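PDB 4N30: protein disulfide isomerase from Pseudomonas aeruginosa, which probably acts as a thiol-disulfide oxidoreductase of the DsbA subfamily of the thioredoxin family, introducing or rearranging disulfide bonds in other proteins. Local coordinates for residues T57-C69 against W90-A102. Numbering follows the deposited sequence.
Sequences TINEYADLECPFC and WRHLPLQMHGEAA
Trp90, Arg91 and Tyr61 bury the most surface where strands 57-62 and 90-92 run parallel in the beta-alpha-beta unit of the thioredoxin fold. Three backbone bonds set the register: Arg91 N to Glu60 O, Ala62 N to Arg91 O and Leu93 N to Ala62 O.

With its CG anti to the backbone N (chi1 176°), Trp90 lays its six-membered ring against Ala62, whose CB stands over the face 3.6 Å from the centroid, a CH-pi contact. Leu64 CG adds an oblique contact, 3.8 Å from Trp90 CZ2.

On the other sheet face, Arg91 CB sits over the Tyr61 ring, 3.6 Å from its centroid. Bends at chi2 and chi3 fold the Arg91 chain back beside Asn59, where NH1 donates to OD1 at 3.0 Å. Asn59 OD1 lies in the guanidinium plane, yet the donor stands above the carbonyl plane.

Glu65 CB lies over the face of the His98 ring, 4.0 Å from its centroid, and Asp63 OD1 accepts from Glu65 N (2.8 Å) in an Asx turn. Cys66 SG, at the N-cap, accepts from Cys69 N at 3.3 Å; it lies 3.6 Å from Cys69 SG, so no disulfide joins them, consistent with a reduced CxxC.

Backbone bonds and CH-pi contacts thus join the strands, turn 63-66 leads to the probable redox site, and Arg91 pairs with a neutral amide at NH1 and, probably balancing its charge, with the Asp171 carboxylate at NE.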
ATOM      1  N   THR A  57       0.861  12.488   4.447  1.00 12.71           N
ATOM      2  CA  THR A  57       1.067  11.092   3.984  1.00 11.73           C
ATOM      3  C   THR A  57      -0.322  10.479   3.756  1.00 12.38           C
ATOM      4  O   THR A  57      -1.166  10.472   4.682  1.00 12.31           O
ATOM      5  CB  THR A  57       1.698  10.303   5.050  1.00 12.44           C
ATOM      6  OG1 THR A  57       3.086  10.707   5.157  1.00 12.69           O
ATOM      7  CG2 THR A  57       1.736   8.724   4.727  1.00 13.80           C
ATOM      8  N   ILE A  58      -0.532   9.963   2.551  1.00 11.41           N
ATOM      9  CA  ILE A  58      -1.725   9.136   2.236  1.00 10.86           C
ATOM     10  C   ILE A  58      -1.406   7.683   2.540  1.00 10.18           C
ATOM     11  O   ILE A  58      -0.499   7.109   1.838  1.00 11.20           O
ATOM     12  CB  ILE A  58      -2.130   9.256   0.787  1.00 11.56           C
ATOM     13  CG1 ILE A  58      -2.513  10.712   0.403  1.00 13.19           C
ATOM     14  CG2 ILE A  58      -3.270   8.287   0.463  1.00 12.04           C
ATOM     15  CD1 ILE A  58      -2.723  10.993  -1.089  1.00 15.00           C
ATOM     16  N   ASN A  59      -1.951   7.108   3.607  1.00  9.81           N
ATOM     17  CA  ASN A  59      -1.861   5.680   3.889  1.00  9.55           C
ATOM     18  C   ASN A  59      -2.932   4.948   3.137  1.00  9.24           C
ATOM     19  O   ASN A  59      -4.123   5.235   3.369  1.00 10.81           O
ATOM     20  CB  ASN A  59      -2.028   5.410   5.401  1.00 10.56           C
ATOM     21  CG  ASN A  59      -0.890   5.974   6.181  1.00 11.61           C
ATOM     22  OD1 ASN A  59       0.152   5.332   6.319  1.00 15.13           O
ATOM     23  ND2 ASN A  59      -1.062   7.204   6.677  1.00 12.76           N
ATOM     24  N   GLU A  60      -2.540   4.146   2.159  1.00  9.18           N
ATOM     25  CA  GLU A  60      -3.523   3.476   1.284  1.00  9.74           C
ATOM     26  C   GLU A  60      -3.644   2.027   1.740  1.00 10.52           C
ATOM     27  O   GLU A  60      -2.715   1.232   1.533  1.00 10.60           O
ATOM     28  CB  GLU A  60      -3.052   3.536  -0.210  1.00  9.80           C
ATOM     29  CG  GLU A  60      -3.978   2.756  -1.138  1.00 10.32           C
ATOM     30  CD  GLU A  60      -3.430   2.487  -2.513  1.00 10.80           C
ATOM     31  OE1 GLU A  60      -2.335   2.791  -2.826  1.00 12.36           O
ATOM     32  OE2 GLU A  60      -4.216   1.817  -3.259  1.00 10.75           O
ATOM     33  N   TYR A  61      -4.700   1.700   2.439  1.00  8.76           N
ATOM     34  CA  TYR A  61      -4.984   0.335   2.841  1.00  8.86           C
ATOM     35  C   TYR A  61      -5.513  -0.404   1.645  1.00  9.64           C
ATOM     36  O   TYR A  61      -6.577  -0.060   1.076  1.00 10.19           O
ATOM     37  CB  TYR A  61      -6.009   0.287   3.993  1.00 10.36           C
ATOM     38  CG  TYR A  61      -5.385   0.744   5.288  1.00 10.19           C
ATOM     39  CD1 TYR A  61      -4.890  -0.187   6.195  1.00 11.79           C
ATOM     40  CD2 TYR A  61      -5.284   2.118   5.611  1.00 11.10           C
ATOM     41  CE1 TYR A  61      -4.247   0.199   7.375  1.00 13.68           C
ATOM     42  CE2 TYR A  61      -4.644   2.526   6.808  1.00 12.19           C
ATOM     43  CZ  TYR A  61      -4.201   1.534   7.653  1.00 12.79           C
ATOM     44  OH  TYR A  61      -3.516   1.907   8.820  1.00 14.86           O
ATOM     45  N   ALA A  62      -4.811  -1.444   1.223  1.00  9.31           N
ATOM     46  CA  ALA A  62      -5.036  -2.037  -0.092  1.00  9.04           C
ATOM     47  C   ALA A  62      -4.734  -3.516  -0.153  1.00 10.10           C
ATOM     48  O   ALA A  62      -4.057  -4.097   0.718  1.00 10.09           O
ATOM     49  CB  ALA A  62      -4.211  -1.301  -1.139  1.00 10.61           C
ATOM     50  N   ASP A  63      -5.328  -4.133  -1.173  1.00  9.11           N
ATOM     51  CA  ASP A  63      -5.364  -5.620  -1.345  1.00  9.13           C
ATOM     52  C   ASP A  63      -5.034  -5.870  -2.829  1.00 10.03           C
ATOM     53  O   ASP A  63      -5.608  -5.230  -3.729  1.00  9.71           O
ATOM     54  CB  ASP A  63      -6.834  -6.007  -1.000  1.00  9.56           C
ATOM     55  CG  ASP A  63      -7.235  -7.410  -1.427  1.00  9.99           C
ATOM     56  OD1 ASP A  63      -6.570  -8.101  -2.168  1.00 10.69           O
ATOM     57  OD2 ASP A  63      -8.354  -7.814  -0.915  1.00 10.84           O
ATOM     58  N   LEU A  64      -4.026  -6.729  -3.059  1.00  9.62           N
ATOM     59  CA  LEU A  64      -3.485  -6.928  -4.399  1.00  9.02           C
ATOM     60  C   LEU A  64      -4.448  -7.771  -5.275  1.00 10.18           C
ATOM     61  O   LEU A  64      -4.174  -7.813  -6.496  1.00 10.50           O
ATOM     62  CB  LEU A  64      -2.111  -7.594  -4.249  1.00  9.32           C
ATOM     63  CG  LEU A  64      -1.063  -6.541  -3.836  1.00 10.97           C
ATOM     64  CD1 LEU A  64       0.150  -7.223  -3.161  1.00 11.96           C
ATOM     65  CD2 LEU A  64      -0.596  -5.666  -5.015  1.00 12.52           C
ATOM     66  N   GLU A  65      -5.501  -8.325  -4.738  1.00  9.55           N
ATOM     67  CA  GLU A  65      -6.604  -8.954  -5.465  1.00  9.77           C
ATOM     68  C   GLU A  65      -7.743  -8.017  -5.721  1.00  9.60           C
ATOM     69  O   GLU A  65      -8.709  -8.455  -6.399  1.00 10.04           O
ATOM     70  CB  GLU A  65      -7.066 -10.228  -4.732  1.00  9.68           C
ATOM     71  CG  GLU A  65      -6.031 -11.364  -4.746  1.00  9.53           C
ATOM     72  CD  GLU A  65      -5.766 -11.805  -6.156  1.00 10.34           C
ATOM     73  OE1 GLU A  65      -4.834 -11.341  -6.768  1.00 10.67           O
ATOM     74  OE2 GLU A  65      -6.576 -12.604  -6.688  1.00 10.13           O
ATOM     75  N   CYS A  66      -7.732  -6.823  -5.191  1.00  9.08           N
ATOM     76  CA  CYS A  66      -8.938  -5.952  -5.252  1.00 10.26           C
ATOM     77  C   CYS A  66      -8.924  -5.130  -6.509  1.00 10.10           C
ATOM     78  O   CYS A  66      -7.967  -4.446  -6.894  1.00 10.63           O
ATOM     79  CB  CYS A  66      -8.869  -5.037  -4.011  1.00 10.05           C
ATOM     80  SG  CYS A  66     -10.055  -3.656  -4.143  1.00 12.02           S
ATOM     81  N   PRO A  67     -10.038  -5.254  -7.274  1.00 10.64           N
ATOM     82  CA  PRO A  67     -10.086  -4.566  -8.585  1.00 10.81           C
ATOM     83  C   PRO A  67     -10.097  -3.068  -8.433  1.00 11.28           C
ATOM     84  O   PRO A  67      -9.700  -2.384  -9.405  1.00 12.21           O
ATOM     85  CB  PRO A  67     -11.428  -5.120  -9.188  1.00 12.13           C
ATOM     86  CG  PRO A  67     -12.254  -5.456  -8.006  1.00 13.26           C
ATOM     87  CD  PRO A  67     -11.273  -6.002  -6.957  1.00 11.15           C
ATOM     88  N   PHE A  68     -10.612  -2.585  -7.336  1.00 10.66           N
ATOM     89  CA  PHE A  68     -10.550  -1.123  -7.087  1.00 11.92           C
ATOM     90  C   PHE A  68      -9.127  -0.654  -6.849  1.00 11.22           C
ATOM     91  O   PHE A  68      -8.668   0.348  -7.399  1.00 12.05           O
ATOM     92  CB  PHE A  68     -11.484  -0.781  -5.894  1.00 12.83           C
ATOM     93  CG  PHE A  68     -12.932  -1.132  -6.098  1.00 13.27           C
ATOM     94  CD1 PHE A  68     -13.749  -0.363  -6.976  1.00 18.59           C
ATOM     95  CD2 PHE A  68     -13.495  -2.176  -5.342  1.00 15.61           C
ATOM     96  CE1 PHE A  68     -15.133  -0.722  -7.106  1.00 20.11           C
ATOM     97  CE2 PHE A  68     -14.866  -2.472  -5.433  1.00 18.79           C
ATOM     98  CZ  PHE A  68     -15.668  -1.764  -6.296  1.00 18.42           C
ATOM     99  N   CYS A  69      -8.445  -1.416  -6.023  1.00 10.05           N
ATOM    100  CA  CYS A  69      -7.032  -1.080  -5.780  1.00 10.09           C
ATOM    101  C   CYS A  69      -6.207  -1.176  -7.057  1.00 10.33           C
ATOM    102  O   CYS A  69      -5.283  -0.357  -7.218  1.00 11.09           O
ATOM    103  CB  CYS A  69      -6.484  -2.007  -4.717  1.00  9.69           C
ATOM    104  SG  CYS A  69      -7.183  -1.761  -3.076  1.00 11.41           S
ATOM    105  N   TRP A  90       1.910   2.358   1.302  1.00 10.41           N
ATOM    106  CA  TRP A  90       1.018   1.226   1.126  1.00 10.42           C
ATOM    107  C   TRP A  90       0.810   0.581   2.483  1.00 10.87           C
ATOM    108  O   TRP A  90       1.848   0.236   3.120  1.00 12.17           O
ATOM    109  CB  TRP A  90       1.670   0.217   0.186  1.00 10.92           C
ATOM    110  CG  TRP A  90       0.894  -1.079  -0.028  1.00 10.53           C
ATOM    111  CD1 TRP A  90       0.881  -2.204   0.767  1.00 11.41           C
ATOM    112  CD2 TRP A  90      -0.012  -1.379  -1.121  1.00 10.41           C
ATOM    113  NE1 TRP A  90       0.110  -3.160   0.223  1.00 11.67           N
ATOM    114  CE2 TRP A  90      -0.444  -2.723  -0.930  1.00 11.08           C
ATOM    115  CE3 TRP A  90      -0.393  -0.661  -2.269  1.00 10.67           C
ATOM    116  CZ2 TRP A  90      -1.295  -3.358  -1.833  1.00 11.92           C
ATOM    117  CZ3 TRP A  90      -1.212  -1.321  -3.181  1.00 11.96           C
ATOM    118  CH2 TRP A  90      -1.644  -2.650  -2.941  1.00 11.37           C
ATOM    119  N   ARG A  91      -0.407   0.303   2.883  1.00  9.66           N
ATOM    120  CA  ARG A  91      -0.691  -0.466   4.083  1.00  9.59           C
ATOM    121  C   ARG A  91      -1.464  -1.687   3.677  1.00  9.84           C
ATOM    122  O   ARG A  91      -2.400  -1.655   2.886  1.00 10.75           O
ATOM    123  CB  ARG A  91      -1.527   0.394   5.057  1.00 11.06           C
ATOM    124  CG  ARG A  91      -0.913   1.756   5.429  1.00 12.08           C
ATOM    125  CD  ARG A  91       0.471   1.683   6.015  1.00 16.26           C
ATOM    126  NE  ARG A  91       0.274   1.156   7.301  1.00 20.22           N
ATOM    127  CZ  ARG A  91      -0.056   1.858   8.399  1.00 22.95           C
ATOM    128  NH1 ARG A  91      -0.265   3.172   8.370  1.00 24.58           N
ATOM    129  NH2 ARG A  91      -0.242   1.194   9.539  1.00 28.20           N
ATOM    130  N   HIS A  92      -1.178  -2.842   4.268  1.00  9.97           N
ATOM    131  CA  HIS A  92      -1.818  -4.094   3.869  1.00 10.60           C
ATOM    132  C   HIS A  92      -3.152  -4.261   4.449  1.00 10.63           C
ATOM    133  O   HIS A  92      -3.302  -4.305   5.705  1.00 11.04           O
ATOM    134  CB  HIS A  92      -0.911  -5.278   4.239  1.00 10.70           C
ATOM    135  CG  HIS A  92       0.349  -5.276   3.520  1.00 10.30           C
ATOM    136  ND1 HIS A  92       0.457  -5.616   2.205  1.00 10.71           N
ATOM    137  CD2 HIS A  92       1.645  -5.012   3.984  1.00 10.99           C
ATOM    138  CE1 HIS A  92       1.754  -5.528   1.859  1.00 11.29           C
ATOM    139  NE2 HIS A  92       2.478  -5.124   2.925  1.00 12.69           N
ATOM    140  N   LEU A  93      -4.144  -4.565   3.589  1.00 10.01           N
ATOM    141  CA  LEU A  93      -5.389  -5.083   4.044  1.00 10.98           C
ATOM    142  C   LEU A  93      -5.902  -6.044   2.981  1.00 10.00           C
ATOM    143  O   LEU A  93      -6.929  -5.835   2.378  1.00 10.43           O
ATOM    144  CB  LEU A  93      -6.368  -3.958   4.329  1.00 11.34           C
ATOM    145  CG  LEU A  93      -7.729  -4.358   4.915  1.00 11.84           C
ATOM    146  CD1 LEU A  93      -7.494  -5.036   6.261  1.00 15.13           C
ATOM    147  CD2 LEU A  93      -8.636  -3.141   5.087  1.00 13.69           C
ATOM    148  N   PRO A  94      -5.301  -7.255   2.949  1.00 10.66           N
ATOM    149  CA  PRO A  94      -5.852  -8.297   2.102  1.00 11.53           C
ATOM    150  C   PRO A  94      -7.198  -8.706   2.663  1.00 10.36           C
ATOM    151  O   PRO A  94      -7.295  -9.071   3.836  1.00 12.27           O
ATOM    152  CB  PRO A  94      -4.813  -9.448   2.228  1.00 11.15           C
ATOM    153  CG  PRO A  94      -4.089  -9.122   3.517  1.00 11.89           C
ATOM    154  CD  PRO A  94      -4.048  -7.637   3.638  1.00 11.57           C
ATOM    155  N   LEU A  95      -8.231  -8.711   1.869  1.00 10.99           N
ATOM    156  CA  LEU A  95      -9.613  -8.933   2.349  1.00 10.97           C
ATOM    157  C   LEU A  95      -9.850 -10.425   2.396  1.00 10.15           C
ATOM    158  O   LEU A  95      -9.415 -11.185   1.536  1.00 10.19           O
ATOM    159  CB  LEU A  95     -10.643  -8.283   1.425  1.00 10.74           C
ATOM    160  CG  LEU A  95     -10.522  -6.735   1.370  1.00 11.46           C
ATOM    161  CD1 LEU A  95     -11.557  -6.250   0.350  1.00 11.81           C
ATOM    162  CD2 LEU A  95     -10.733  -6.161   2.770  1.00 13.12           C
ATOM    163  N   GLN A  96     -10.565 -10.883   3.414  1.00 10.83           N
ATOM    164  CA  GLN A  96     -10.799 -12.304   3.600  1.00 10.14           C
ATOM    165  C   GLN A  96     -11.437 -12.939   2.366  1.00 11.30           C
ATOM    166  O   GLN A  96     -11.097 -14.098   2.053  1.00 10.61           O
ATOM    167  CB  GLN A  96     -11.711 -12.526   4.834  1.00 11.51           C
ATOM    168  CG  GLN A  96     -11.881 -14.007   5.232  1.00 13.90           C
ATOM    169  CD  GLN A  96     -10.554 -14.727   5.594  1.00 13.37           C
ATOM    170  OE1 GLN A  96      -9.695 -14.155   6.197  1.00 14.47           O
ATOM    171  NE2 GLN A  96     -10.450 -15.972   5.126  1.00 16.15           N
ATOM    172  N   MET A  97     -12.332 -12.233   1.646  1.00 10.74           N
ATOM    173  CA  MET A  97     -12.978 -12.846   0.470  1.00 10.45           C
ATOM    174  C   MET A  97     -11.994 -13.099  -0.675  1.00 10.43           C
ATOM    175  O   MET A  97     -12.370 -13.840  -1.580  1.00 11.62           O
ATOM    176  CB  MET A  97     -14.145 -11.967   0.004  1.00 11.17           C
ATOM    177  CG  MET A  97     -13.663 -10.666  -0.681  1.00 10.42           C
ATOM    178  SD  MET A  97     -15.001  -9.507  -0.745  1.00 12.11           S
ATOM    179  CE  MET A  97     -14.257  -8.242  -1.765  1.00 11.77           C
ATOM    180  N   HIS A  98     -10.787 -12.507  -0.594  1.00  9.38           N
ATOM    181  CA  HIS A  98      -9.763 -12.791  -1.559  1.00 10.39           C
ATOM    182  C   HIS A  98      -8.777 -13.879  -1.177  1.00 10.38           C
ATOM    183  O   HIS A  98      -7.851 -14.195  -1.954  1.00 11.42           O
ATOM    184  CB  HIS A  98      -9.065 -11.486  -2.003  1.00 10.62           C
ATOM    185  CG  HIS A  98      -9.960 -10.510  -2.633  1.00 10.15           C
ATOM    186  ND1 HIS A  98     -10.965 -10.742  -3.556  1.00 12.53           N
ATOM    187  CD2 HIS A  98      -9.907  -9.162  -2.449  1.00  8.31           C
ATOM    188  CE1 HIS A  98     -11.521  -9.540  -3.906  1.00  8.81           C
ATOM    189  NE2 HIS A  98     -10.870  -8.592  -3.226  1.00 12.68           N
ATOM    190  N   GLY A  99      -8.948 -14.410   0.025  1.00 11.24           N
ATOM    191  CA  GLY A  99      -8.310 -15.668   0.456  1.00 11.63           C
ATOM    192  C   GLY A  99      -6.779 -15.658   0.419  1.00 11.41           C
ATOM    193  O   GLY A  99      -6.115 -14.615   0.613  1.00 12.26           O
ATOM    194  N   GLU A 100      -6.261 -16.823   0.146  1.00 11.27           N
ATOM    195  CA  GLU A 100      -4.847 -17.042   0.201  0.50 12.32           C
ATOM    196  C   GLU A 100      -4.088 -16.164  -0.775  1.00 11.52           C
ATOM    197  O   GLU A 100      -2.971 -15.721  -0.460  1.00 12.24           O
ATOM    198  CB  GLU A 100      -4.559 -18.566  -0.016  0.50 12.96           C
ATOM    199  CG  GLU A 100      -3.060 -18.950   0.086  0.50 17.07           C
ATOM    200  CD  GLU A 100      -2.417 -18.574   1.443  0.50 15.91           C
ATOM    201  OE1 GLU A 100      -3.066 -18.285   2.443  0.50 18.85           O
ATOM    202  OE2 GLU A 100      -1.157 -18.433   1.524  0.50 18.86           O
ATOM    203  N   ALA A 101      -4.569 -15.958  -1.956  1.00 11.92           N
ATOM    204  CA  ALA A 101      -3.865 -15.207  -2.969  1.00 12.08           C
ATOM    205  C   ALA A 101      -3.490 -13.839  -2.473  1.00 11.73           C
ATOM    206  O   ALA A 101      -2.361 -13.397  -2.660  1.00 10.82           O
ATOM    207  CB  ALA A 101      -4.701 -15.047  -4.211  1.00 13.02           C
ATOM    208  N   ALA A 102      -4.420 -13.124  -1.816  1.00  9.67           N
ATOM    209  CA  ALA A 102      -4.115 -11.759  -1.390  1.00  9.54           C
ATOM    210  C   ALA A 102      -3.053 -11.751  -0.293  1.00  9.96           C
ATOM    211  O   ALA A 102      -2.210 -10.859  -0.197  1.00  9.77           O
ATOM    212  CB  ALA A 102      -5.404 -11.043  -0.988  1.00 10.15           C
TER
HETATM  213  O   HOH W   1      -1.925  -6.154   0.718  1.00 13.71           O
HETATM  214  O   HOH W   2      -2.849  -8.173  -0.904  1.00 11.94           O